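Fructuronate-tagaturonate epimerase UxaE from Cohnella laeviribosi in complex with 1 glycerol (Cohnella laeviribosi, PDB 6IL9) catalyses the interconversion of fructuronate and tagaturonate on a TIM-barrel scaffold that carries a zinc ion. Local coordinates at residues T82-F87 against E153-D158; V407-N412 against A434-H439. One frame throughout, in Å; residues are numbered along the deposited sequence.

Contact 1. Residues T82-F87 against E153-D158; sequences TVPQAF and EGYGAD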
loop_
_atom_site.group_PDB
_atom_site.type_symbol
_atom_site.label_atom_id
_atom_site.label_comp_id
_atom_site.label_asym_id
_atom_site.label_seq_id
_atom_site.Cartn_x
_atom_site.Cartn_y
_atom_site.Cartn_z
ATOM N N THR A 82 1.119 -18.688 5.222
ATOM C CA THR A 82 0.280 -17.611 5.747
ATOM C C THR A 82 1.067 -16.549 6.505
ATOM O O THR A 82 0.462 -15.591 7.003
ATOM C CB THR A 82 -0.823 -18.169 6.667
ATOM O OG1 THR A 82 -0.232 -18.772 7.828
ATOM C CG2 THR A 82 -1.664 -19.197 5.928
ATOM N N VAL A 83 2.383 -16.690 6.602
ATOM C CA VAL A 83 3.253 -15.743 7.299
ATOM C C VAL A 83 3.874 -14.817 6.262
ATOM O O VAL A 83 4.387 -15.313 5.250
ATOM C CB VAL A 83 4.357 -16.477 8.082
ATOM C CG1 VAL A 83 5.286 -15.481 8.767
ATOM C CG2 VAL A 83 3.735 -17.457 9.075
ATOM N N PRO A 84 3.861 -13.500 6.460
ATOM C CA PRO A 84 4.470 -12.603 5.466
ATOM C C PRO A 84 5.946 -12.918 5.276
ATOM O O PRO A 84 6.634 -13.329 6.213
ATOM C CB PRO A 84 4.279 -11.207 6.069
ATOM C CG PRO A 84 3.208 -11.360 7.115
ATOM C CD PRO A 84 3.334 -12.765 7.624
ATOM N N GLN A 85 6.436 -12.697 4.052
ATOM C CA GLN A 85 7.847 -12.883 3.735
ATOM C C GLN A 85 8.387 -11.689 2.961
ATOM O O GLN A 85 7.659 -11.004 2.237
ATOM C CB GLN A 85 8.077 -14.157 2.915
ATOM C CG GLN A 85 7.560 -14.071 1.492
ATOM C CD GLN A 85 8.127 -15.168 0.614
ATOM O OE1 GLN A 85 7.603 -16.283 0.581
ATOM N NE2 GLN A 85 9.213 -14.862 -0.092
ATOM N N ALA A 86 9.681 -11.441 3.135
ATOM C CA ALA A 86 10.387 -10.477 2.308
ATOM C C ALA A 86 10.666 -11.084 0.939
ATOM O O ALA A 86 10.663 -12.302 0.769
ATOM C CB ALA A 86 11.698 -10.065 2.972
ATOM N N PHE A 87 10.916 -10.218 -0.053
ATOM C CA PHE A 87 11.118 -10.692 -1.417
ATOM C C PHE A 87 12.466 -10.326 -2.020
ATOM O O PHE A 87 12.834 -10.904 -3.051
ATOM C CB PHE A 87 10.006 -10.162 -2.336
ATOM C CG PHE A 87 8.688 -10.813 -2.077
ATOM C CD1 PHE A 87 8.495 -12.143 -2.408
ATOM C CD2 PHE A 87 7.672 -10.120 -1.440
ATOM C CE1 PHE A 87 7.282 -12.772 -2.137
ATOM C CE2 PHE A 87 6.466 -10.739 -1.158
ATOM C CZ PHE A 87 6.269 -12.054 -1.512
ATOM N N GLU A 153 2.383 -19.039 -2.776
ATOM C CA GLU A 153 3.581 -18.457 -3.369
ATOM C C GLU A 153 4.240 -17.400 -2.493
ATOM O O GLU A 153 5.387 -17.035 -2.759
ATOM C CB GLU A 153 3.252 -17.840 -4.731
ATOM C CG GLU A 153 3.123 -18.856 -5.850
ATOM C CD GLU A 153 1.922 -19.751 -5.688
ATOM O OE1 GLU A 153 0.819 -19.225 -5.425
ATOM O OE2 GLU A 153 2.076 -20.987 -5.821
ATOM N N GLY A 154 3.555 -16.891 -1.486
ATOM C CA GLY A 154 4.142 -15.913 -0.582
ATOM C C GLY A 154 3.570 -14.520 -0.781
ATOM O O GLY A 154 3.320 -14.081 -1.909
ATOM N N TYR A 155 3.377 -13.811 0.325
ATOM C CA TYR A 155 2.916 -12.430 0.290
ATOM C C TYR A 155 3.730 -11.614 1.283
ATOM O O TYR A 155 4.291 -12.149 2.243
ATOM C CB TYR A 155 1.411 -12.312 0.617
ATOM C CG TYR A 155 1.106 -12.521 2.081
ATOM C CD1 TYR A 155 0.908 -13.799 2.588
ATOM C CD2 TYR A 155 1.006 -11.441 2.957
ATOM C CE1 TYR A 155 0.645 -13.996 3.934
ATOM C CE2 TYR A 155 0.753 -11.629 4.292
ATOM C CZ TYR A 155 0.572 -12.909 4.774
ATOM O OH TYR A 155 0.314 -13.079 6.113
ATOM N N GLY A 156 3.775 -10.306 1.043
ATOM C CA GLY A 156 4.496 -9.393 1.905
ATOM C C GLY A 156 3.611 -8.483 2.736
ATOM O O GLY A 156 2.418 -8.333 2.462
ATOM N N ALA A 157 4.199 -7.852 3.750
ATOM C CA ALA A 157 3.500 -6.923 4.633
ATOM C C ALA A 157 4.357 -5.681 4.814
ATOM O O ALA A 157 5.499 -5.778 5.280
ATOM C CB ALA A 157 3.203 -7.569 5.996
ATOM N N ASP A 158 3.802 -4.519 4.459
ATOM C CA ASP A 158 4.518 -3.251 4.379
ATOM C C ASP A 158 4.018 -2.310 5.469
ATOM O O ASP A 158 2.822 -1.997 5.530
ATOM C CB ASP A 158 4.310 -2.639 2.986
ATOM C CG ASP A 158 4.955 -1.272 2.804
ATOM O OD1 ASP A 158 5.838 -0.857 3.590
ATOM O OD2 ASP A 158 4.569 -0.615 1.809
HETATM O O HOH W 1 3.781 -15.732 2.677
#
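G154 and F87 meet where the loop T82-F87 passes the entry to strand 156-162, the two chain directions differing by 84°. G154 has no side chain, and its CA lies 3.7 Å from Q85 OE1 at backbone angles that themselves call for glycine; its carbonyl O comes in at the rim of the F87 ring, near the ring plane, 3.6 Å from CZ. Y155 follows and takes part with both backbone and ring. Its carbonyl O accepts the N-H of Q85 in a nearly straight bond (2.9 Å, 163°), and P84 CA adds a CA-H...O contact to the same oxygen. Water 1 ties the loop to the backbone on the same residue, donating to V83 O and accepting from Y155 N. With chi1 at 74°, CG of Y155 sits between its own N and carbonyl carbon, and the ring runs alongside P84, both side chains pointing the same way. P84 CA stands over one face of the ring in a CH-pi contact, 4.2 Å from the centroid, while the phenol OH donates to T82 O at 2.7 Å, the oxygen lying at the ring edge and the donor above the carbonyl plane. G156 N meets the edge of the F87 ring, 3.5 Å from CE2. A157 closes the contact, its CB 3.8 Å from P84 CB. In the TIM barrel the loop thus lies across the start of a barrel strand: Y155 packs on A142, A143 and V146 of helix 135-149 and on L120 of strand 117-124, P84 reaches I139 of that helix, and F87 stacks on H117.

Contact 2. Residues V407-N412 against A434-H439; sequences VTTNLN and ARQLLH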
loop_
_atom_site.group_PDB
_atom_site.type_symbol
_atom_site.label_atom_id
_atom_site.label_comp_id
_atom_site.label_asym_id
_atom_site.label_seq_id
_atom_site.Cartn_x
_atom_site.Cartn_y
_atom_site.Cartn_z
ATOM N N VAL A 407 -5.011 17.495 -2.930
ATOM C CA VAL A 407 -5.727 17.298 -4.184
ATOM C C VAL A 407 -6.133 18.658 -4.740
ATOM O O VAL A 407 -6.243 19.647 -4.012
ATOM C CB VAL A 407 -6.975 16.400 -4.000
ATOM C CG1 VAL A 407 -6.557 14.972 -3.601
ATOM C CG2 VAL A 407 -7.925 17.004 -2.946
ATOM N N THR A 408 -6.356 18.713 -6.055
ATOM C CA THR A 408 -6.849 19.934 -6.687
ATOM C C THR A 408 -8.273 19.755 -7.201
ATOM O O THR A 408 -8.665 20.350 -8.208
ATOM C CB THR A 408 -5.915 20.379 -7.815
ATOM O OG1 THR A 408 -5.690 19.295 -8.725
ATOM C CG2 THR A 408 -4.576 20.858 -7.247
ATOM N N THR A 409 -9.053 18.940 -6.494
ATOM C CA THR A 409 -10.427 18.623 -6.858
ATOM C C THR A 409 -11.258 19.866 -7.133
ATOM O O THR A 409 -11.258 20.820 -6.347
ATOM C CB THR A 409 -11.059 17.850 -5.711
ATOM O OG1 THR A 409 -10.145 16.831 -5.273
ATOM C CG2 THR A 409 -12.382 17.239 -6.117
ATOM N N ASN A 410 -11.998 19.832 -8.234
ATOM C CA ASN A 410 -12.946 20.887 -8.560
ATOM C C ASN A 410 -14.347 20.345 -8.290
ATOM O O ASN A 410 -14.928 19.657 -9.135
ATOM C CB ASN A 410 -12.794 21.339 -10.010
ATOM C CG ASN A 410 -13.730 22.465 -10.340
ATOM O OD1 ASN A 410 -14.382 22.993 -9.448
ATOM N ND2 ASN A 410 -13.812 22.835 -11.611
ATOM N N LEU A 411 -14.898 20.682 -7.120
ATOM C CA LEU A 411 -16.260 20.265 -6.796
ATOM C C LEU A 411 -17.275 20.758 -7.822
ATOM O O LEU A 411 -18.328 20.129 -8.008
ATOM C CB LEU A 411 -16.645 20.764 -5.399
ATOM C CG LEU A 411 -15.800 20.280 -4.222
ATOM C CD1 LEU A 411 -16.307 20.951 -2.966
ATOM C CD2 LEU A 411 -15.864 18.769 -4.082
ATOM N N ASN A 412 -16.991 21.881 -8.493
ATOM C CA ASN A 412 -17.914 22.408 -9.495
ATOM C C ASN A 412 -18.094 21.464 -10.681
ATOM O O ASN A 412 -19.058 21.618 -11.441
ATOM C CB ASN A 412 -17.417 23.778 -9.975
ATOM C CG ASN A 412 -18.513 24.595 -10.634
ATOM O OD1 ASN A 412 -18.351 25.085 -11.765
ATOM N ND2 ASN A 412 -19.642 24.716 -9.959
ATOM N N ALA A 434 -15.248 13.447 -8.663
ATOM C CA ALA A 434 -16.004 12.597 -7.740
ATOM C C ALA A 434 -15.131 11.479 -7.166
ATOM O O ALA A 434 -15.257 11.129 -5.987
ATOM C CB ALA A 434 -17.235 12.012 -8.437
ATOM N N ARG A 435 -14.250 10.890 -7.984
ATOM C CA ARG A 435 -13.332 9.884 -7.447
ATOM C C ARG A 435 -12.490 10.459 -6.313
ATOM O O ARG A 435 -12.332 9.829 -5.260
ATOM C CB ARG A 435 -12.432 9.322 -8.551
ATOM C CG ARG A 435 -13.116 8.256 -9.402
ATOM C CD ARG A 435 -12.168 7.691 -10.451
ATOM N NE ARG A 435 -11.075 6.903 -9.874
ATOM C CZ ARG A 435 -11.186 5.639 -9.481
ATOM N NH1 ARG A 435 -12.350 5.012 -9.596
ATOM N NH2 ARG A 435 -10.129 4.999 -8.966
ATOM N N GLN A 436 -11.943 11.666 -6.501
ATOM C CA GLN A 436 -11.125 12.243 -5.436
ATOM C C GLN A 436 -11.961 12.556 -4.201
ATOM O O GLN A 436 -11.493 12.385 -3.068
ATOM C CB GLN A 436 -10.424 13.500 -5.934
ATOM C CG GLN A 436 -9.388 13.192 -7.005
ATOM C CD GLN A 436 -8.407 14.323 -7.171
ATOM O OE1 GLN A 436 -8.802 15.484 -7.295
ATOM N NE2 GLN A 436 -7.123 14.001 -7.171
ATOM N N LEU A 437 -13.200 13.003 -4.413
ATOM C CA LEU A 437 -14.099 13.314 -3.307
ATOM C C LEU A 437 -14.285 12.102 -2.410
ATOM O O LEU A 437 -14.175 12.202 -1.184
ATOM C CB LEU A 437 -15.443 13.776 -3.865
ATOM C CG LEU A 437 -16.612 13.885 -2.888
ATOM C CD1 LEU A 437 -16.370 15.056 -1.945
ATOM C CD2 LEU A 437 -17.929 14.039 -3.649
ATOM N N LEU A 438 -14.563 10.944 -3.014
ATOM C CA LEU A 438 -14.788 9.728 -2.233
ATOM C C LEU A 438 -13.480 9.094 -1.768
ATOM O O LEU A 438 -13.450 8.463 -0.704
ATOM C CB LEU A 438 -15.611 8.724 -3.054
ATOM C CG LEU A 438 -17.148 8.812 -2.975
ATOM C CD1 LEU A 438 -17.645 8.460 -1.590
ATOM C CD2 LEU A 438 -17.684 10.200 -3.384
ATOM N N HIS A 439 -12.391 9.268 -2.527
ATOM C CA HIS A 439 -11.122 8.620 -2.189
ATOM C C HIS A 439 -10.633 9.100 -0.833
ATOM O O HIS A 439 -10.283 8.300 0.037
ATOM C CB HIS A 439 -10.083 8.937 -3.281
ATOM C CG HIS A 439 -8.804 8.150 -3.190
ATOM N ND1 HIS A 439 -7.966 8.188 -2.093
ATOM C CD2 HIS A 439 -8.201 7.338 -4.094
ATOM C CE1 HIS A 439 -6.915 7.419 -2.314
ATOM N NE2 HIS A 439 -7.029 6.893 -3.525
HETATM O O HOH W 2 -7.609 17.243 -9.215
#
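T409 and Q436 form the polar centre of this contact: the threonine OG1 donates to Q436 OE1 at 2.8 Å, approaching from above the plane of the amide carbonyl, 50° out of it. T409 OG1 is anti to its own carbonyl carbon (chi1 -46°), and besides OE1 it touches Q436 CB at 3.4 Å, as the two side chains pass alongside one another, heading opposite ways. V407 flanks the same amide, passing it likewise in the opposite sense, with CG1 3.7 Å from Q436 NE2. Farther along, the leucines L411 and L437 meet loosely through CD2 and CD1, 4.3 Å apart.

A second donor reaches Q436 OE1, water 2 at 2.9 Å, which also binds T408 OG1; that hydroxyl is in turn hydrogen-bonded to Q310 NE2. The other end of the buried amide is held from outside, NE2 donating to K311 O and Q310 OE1, and these bonds to both ends would fix the rotation of the group. In the loop, N412 N donates to N410 OD1 at 3.0 Å, an Asx turn leading into the 3-10 segment.

The loop after helix 384-402 is thereby laid against helix 432-440, outside the barrel strands. T409 and L437 both pack on F398 of helix 384-402, L437 also on A394, and V407 touches I440 near the end of helix 432-440.

In the fold
Contacts 1 and 2 lie on opposite sides of the centre of the chain, with their centres 34 Å apart and their nearest atoms about 15 Å apart, and they follow in series along the sequence. Contact 1 sets the loop that precedes the first barrel strand against strand 156-162, which carries the zinc ligand H161; this residue binds the metal with D273 and H343. Contact 2 belongs to the helical part beyond the barrel, yet the side chain of V407 is about 13 Å from the zinc ion and about 11 Å from bound glycerol. The side chain of A157 is about 14 Å from bound glycerol. Neither contact includes a metal ligand.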